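PDB 4AKK: nitrate regulatory protein from Klebsiella oxytoca, which responds to nitrate and nitrite and binds the terminator site in the nasF operon leader RNA, causing transcription antitermination and so switching on nasFEDCBA expression. Local coordinates for residues A373-L377 / A388-L392; Q58-L62 / A112-A116. Numbering follows the deposited sequence.

How the contacts relate
The two contacts lie on opposite sides of the chain's centre, their centres 48 Å apart and their nearest atoms about 36 Å apart, so neither touches the other. Along the chain they follow in series: contact 2 (58-62 with 112-116) closes before contact 1 (373-377 with 388-392) opens. They share no helix. Contact 2 joins helices 56-85 and 92-117 at one end of the nitrate-sensing NIT helical bundle, whereas contact 1 joins helices 360-380 and 385-399 of the RNA-binding ANTAR domain. Both are helix-helix contacts, as expected of a mostly helical chain without strand, one in the receptor and one in the effector of this one-component regulator.

Contact 1 (A373-L377 / A388-L392); sequences AKSVL and AWQAL
Two regular helical segments, 373-377 and 388-392, pack with local axes 9.2 Å apart at closest approach and N-to-C directions 113° apart. Each turn is held by its own backbone hydrogen bond, Leu377 N to Ala373 O and Leu392 N to Ala388 O, both 3.2 Å. Lys374 and Ala388 set the register, their CA atoms 5.3 Å apart. Ala388, its CB directed toward the first helix, permits this approach: that CB lies 3.9 Å from Lys374 O and 4.2 Å from Leu377 CB. Next, Trp389 (chi1 t, chi2 88°) sets its CD1 4.1 Å from Lys374 CD, which meets the ring at its edge. Trp389 NE1 hydrogen-bonds to Gln221 OE1 and Arg220 makes a cation-pi contact with the ring, both residues on helix 217-240. Lys374 follows an m-t-p-t path, its aliphatic part packing on the second helix while NZ forms salt bridges with Glu371 and Glu385. Ala391 CB adds a light contact, 4.2 Å from Leu377 CD1. Leu392 (m,t) completes the interface, with CD1 3.6 Å from Lys374 CG and 4.1 Å from Ala373 CB, and CD2 3.8 Å from Leu377 CD1 (Leu377 also m,t). All seven touching residues are buried, and 296 Å², both sides summed, is buried between the segments. Helix 403-412 extends the packing, Ala407 meeting Ala373 and Ile406 meeting Leu392, while Leu416 of the second subunit packs on Leu377. The packing of helices 360-380 and 385-399, closed by 403-412, is characteristic of the three-helix bundle of the ANTAR RNA-binding domain.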
loop_
_atom_site.group_PDB
_atom_site.type_symbol
_atom_site.label_atom_id
_atom_site.label_comp_id
_atom_site.label_asym_id
_atom_site.label_seq_id
_atom_site.Cartn_x
_atom_site.Cartn_y
_atom_site.Cartn_z
ATOM N N ALA A 373 19.558 15.303 -3.053
ATOM C CA ALA A 373 20.560 14.243 -2.919
ATOM C C ALA A 373 21.826 14.550 -3.724
ATOM O O ALA A 373 22.941 14.283 -3.269
ATOM C CB ALA A 373 19.988 12.896 -3.306
ATOM N N LYS A 374 21.654 15.106 -4.922
ATOM C CA LYS A 374 22.802 15.504 -5.732
ATOM C C LYS A 374 23.666 16.530 -4.996
ATOM O O LYS A 374 24.888 16.393 -4.931
ATOM C CB LYS A 374 22.357 16.061 -7.082
ATOM C CG LYS A 374 22.085 14.993 -8.132
ATOM C CD LYS A 374 21.284 15.560 -9.309
ATOM C CE LYS A 374 21.879 16.868 -9.821
ATOM N NZ LYS A 374 21.053 17.477 -10.914
ATOM N N SER A 375 23.024 17.551 -4.440
ATOM C CA SER A 375 23.735 18.566 -3.668
ATOM C C SER A 375 24.524 17.951 -2.518
ATOM O O SER A 375 25.645 18.367 -2.241
ATOM C CB SER A 375 22.766 19.615 -3.132
ATOM O OG SER A 375 21.944 20.091 -4.183
ATOM N N VAL A 376 23.939 16.958 -1.854
ATOM C CA VAL A 376 24.625 16.291 -0.753
ATOM C C VAL A 376 25.932 15.676 -1.228
ATOM O O VAL A 376 26.962 15.808 -0.568
ATOM C CB VAL A 376 23.753 15.204 -0.089
ATOM C CG1 VAL A 376 24.614 14.287 0.783
ATOM C CG2 VAL A 376 22.632 15.847 0.731
ATOM N N LEU A 377 25.886 14.999 -2.370
ATOM C CA LEU A 377 27.082 14.407 -2.957
ATOM C C LEU A 377 28.057 15.482 -3.440
ATOM O O LEU A 377 29.272 15.318 -3.352
ATOM C CB LEU A 377 26.708 13.469 -4.108
ATOM C CG LEU A 377 25.828 12.268 -3.734
ATOM C CD1 LEU A 377 25.389 11.491 -4.953
ATOM C CD2 LEU A 377 26.557 11.366 -2.757
ATOM N N ALA A 388 27.409 13.376 -9.797
ATOM C CA ALA A 388 26.451 13.161 -8.721
ATOM C C ALA A 388 25.229 12.385 -9.211
ATOM O O ALA A 388 24.799 11.411 -8.588
ATOM C CB ALA A 388 26.025 14.505 -8.134
ATOM N N TRP A 389 24.674 12.828 -10.334
ATOM C CA TRP A 389 23.502 12.187 -10.908
ATOM C C TRP A 389 23.831 10.752 -11.305
ATOM O O TRP A 389 23.066 9.828 -11.024
ATOM C CB TRP A 389 22.979 12.983 -12.109
ATOM C CG TRP A 389 21.681 12.452 -12.647
ATOM C CD1 TRP A 389 20.419 12.800 -12.243
ATOM C CD2 TRP A 389 21.518 11.474 -13.680
ATOM N NE1 TRP A 389 19.478 12.091 -12.959
ATOM C CE2 TRP A 389 20.127 11.273 -13.851
ATOM C CE3 TRP A 389 22.414 10.743 -14.477
ATOM C CZ2 TRP A 389 19.609 10.373 -14.792
ATOM C CZ3 TRP A 389 21.899 9.853 -15.418
ATOM C CH2 TRP A 389 20.509 9.675 -15.566
ATOM N N GLN A 390 24.982 10.559 -11.937
ATOM C CA GLN A 390 25.383 9.223 -12.359
ATOM C C GLN A 390 25.521 8.296 -11.160
ATOM O O GLN A 390 25.113 7.139 -11.218
ATOM C CB GLN A 390 26.683 9.269 -13.164
ATOM C CG GLN A 390 26.549 9.951 -14.521
ATOM C CD GLN A 390 25.781 9.119 -15.555
ATOM O OE1 GLN A 390 25.658 7.818 -15.307
ATOM N NE2 GLN A 390 25.308 9.649 -16.565
ATOM N N ALA A 391 26.080 8.810 -10.064
ATOM C CA ALA A 391 26.241 8.011 -8.843
ATOM C C ALA A 391 24.896 7.496 -8.325
ATOM O O ALA A 391 24.761 6.328 -7.969
ATOM C CB ALA A 391 26.946 8.816 -7.773
ATOM N N LEU A 392 23.904 8.378 -8.292
ATOM C CA LEU A 392 22.565 8.021 -7.837
ATOM C C LEU A 392 21.922 6.954 -8.741
ATOM O O LEU A 392 21.346 5.978 -8.254
ATOM C CB LEU A 392 21.692 9.287 -7.764
ATOM C CG LEU A 392 22.143 10.338 -6.730
ATOM C CD1 LEU A 392 21.417 11.668 -6.896
ATOM C CD2 LEU A 392 21.970 9.837 -5.310
#

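Contact 2 (Q58-L62 / A112-A116); sequences QQGTL and ALEPA
Near one end of the NIT helical bundle, segments 58-62 and 112-116, on helices 56-85 and 92-117, run roughly antiparallel, their local N-to-C directions 146° apart and their axes 9.1 Å apart at closest approach. Segment 58-62 is regular, with Leu62 N hydrogen-bonded to Gln58 O at 2.9 Å; segment 112-116 is weakly bonded and kinked at Pro115, whose N has no hydrogen to give the preceding turn. CA atoms pair as Leu62 with Ala112 (5.3 Å) and Gln58 with Pro115 (6.3 Å). The principal bump is Leu62 (t,p), which fills the hollow between Ala112, Leu113 and Ala116: its CD1 lies 4.0 Å from Ala112 CB and 3.8 Å from Leu113 CD2, its CD2 4.0 Å from Ala116 CB. Leu113's CA-to-CB bond points away, but its end comes near enough for CD2 to touch Leu62 CD1. One turn earlier, Gln58 (chi1 p, chi2 off-rotamer at 95°) lays its CB 3.8 Å from Pro115 CB and its OE1 3.4 Å from Ala116 CA, while NE2 hydrogen-bonds to Gln55. In the gap between the backbones, water 1 donates to Gln58 O at 2.7 Å and to Ala112 O at 2.6 Å.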
loop_
_atom_site.group_PDB
_atom_site.type_symbol
_atom_site.label_atom_id
_atom_site.label_comp_id
_atom_site.label_asym_id
_atom_site.label_seq_id
_atom_site.Cartn_x
_atom_site.Cartn_y
_atom_site.Cartn_z
ATOM N N GLN A 58 -16.344 -14.358 -16.686
ATOM C CA GLN A 58 -16.444 -13.043 -17.298
ATOM C C GLN A 58 -15.317 -12.126 -16.802
ATOM O O GLN A 58 -14.790 -11.308 -17.558
ATOM C CB GLN A 58 -17.837 -12.427 -17.071
ATOM C CG GLN A 58 -18.220 -12.159 -15.606
ATOM C CD GLN A 58 -17.928 -10.732 -15.155
ATOM O OE1 GLN A 58 -17.304 -9.958 -15.881
ATOM N NE2 GLN A 58 -18.383 -10.379 -13.952
ATOM N N GLN A 59 -14.942 -12.272 -15.537
ATOM C CA GLN A 59 -13.833 -11.493 -14.997
ATOM C C GLN A 59 -12.531 -11.875 -15.704
ATOM O O GLN A 59 -11.768 -11.011 -16.136
ATOM C CB GLN A 59 -13.722 -11.692 -13.484
ATOM C CG GLN A 59 -14.931 -11.178 -12.729
ATOM C CD GLN A 59 -14.978 -11.684 -11.300
ATOM O OE1 GLN A 59 -14.372 -12.704 -10.969
ATOM N NE2 GLN A 59 -15.696 -10.968 -10.444
ATOM N N GLY A 60 -12.304 -13.175 -15.852
ATOM C CA GLY A 60 -11.118 -13.665 -16.530
ATOM C C GLY A 60 -11.075 -13.252 -17.990
ATOM O O GLY A 60 -10.020 -12.897 -18.524
ATOM N N THR A 61 -12.231 -13.297 -18.640
ATOM C CA THR A 61 -12.325 -12.925 -20.046
ATOM C C THR A 61 -12.056 -11.436 -20.228
ATOM O O THR A 61 -11.287 -11.037 -21.098
ATOM C CB THR A 61 -13.717 -13.255 -20.630
ATOM O OG1 THR A 61 -13.985 -14.652 -20.469
ATOM C CG2 THR A 61 -13.778 -12.902 -22.113
ATOM N N LEU A 62 -12.710 -10.619 -19.410
ATOM C CA LEU A 62 -12.516 -9.177 -19.464
ATOM C C LEU A 62 -11.036 -8.823 -19.304
ATOM O O LEU A 62 -10.507 -8.000 -20.046
ATOM C CB LEU A 62 -13.353 -8.470 -18.396
ATOM C CG LEU A 62 -13.196 -6.950 -18.400
ATOM C CD1 LEU A 62 -13.496 -6.372 -19.785
ATOM C CD2 LEU A 62 -14.077 -6.304 -17.328
ATOM N N ALA A 112 -16.993 -7.982 -24.001
ATOM C CA ALA A 112 -16.647 -8.513 -22.685
ATOM C C ALA A 112 -17.168 -7.629 -21.546
ATOM O O ALA A 112 -17.274 -8.084 -20.408
ATOM C CB ALA A 112 -15.147 -8.722 -22.560
ATOM N N LEU A 113 -17.517 -6.379 -21.848
ATOM C CA LEU A 113 -18.069 -5.493 -20.810
ATOM C C LEU A 113 -19.530 -5.805 -20.430
ATOM O O LEU A 113 -19.954 -5.515 -19.309
ATOM C CB LEU A 113 -17.937 -4.014 -21.199
ATOM C CG LEU A 113 -16.544 -3.377 -21.163
ATOM C CD1 LEU A 113 -16.630 -1.925 -21.590
ATOM C CD2 LEU A 113 -15.928 -3.487 -19.782
ATOM N N GLU A 114 -20.293 -6.389 -21.356
ATOM C CA GLU A 114 -21.725 -6.634 -21.135
ATOM C C GLU A 114 -21.987 -7.473 -19.885
ATOM O O GLU A 114 -22.760 -7.076 -19.020
ATOM C CB GLU A 114 -22.377 -7.278 -22.378
ATOM C CG GLU A 114 -23.920 -7.253 -22.395
ATOM C CD GLU A 114 -24.569 -8.467 -21.715
ATOM O OE1 GLU A 114 -24.137 -9.612 -21.981
ATOM O OE2 GLU A 114 -25.529 -8.277 -20.928
ATOM N N PRO A 115 -21.337 -8.642 -19.787
ATOM C CA PRO A 115 -21.511 -9.468 -18.594
ATOM C C PRO A 115 -20.971 -8.784 -17.335
ATOM O O PRO A 115 -21.521 -9.000 -16.254
ATOM C CB PRO A 115 -20.699 -10.729 -18.923
ATOM C CG PRO A 115 -20.614 -10.749 -20.400
ATOM C CD PRO A 115 -20.527 -9.323 -20.810
ATOM N N ALA A 116 -19.930 -7.964 -17.468
ATOM C CA ALA A 116 -19.333 -7.317 -16.293
ATOM C C ALA A 116 -20.312 -6.371 -15.617
ATOM O O ALA A 116 -20.294 -6.216 -14.397
ATOM C CB ALA A 116 -18.047 -6.578 -16.662
HETATM O O HOH W 1 -16.317 -10.404 -19.651
#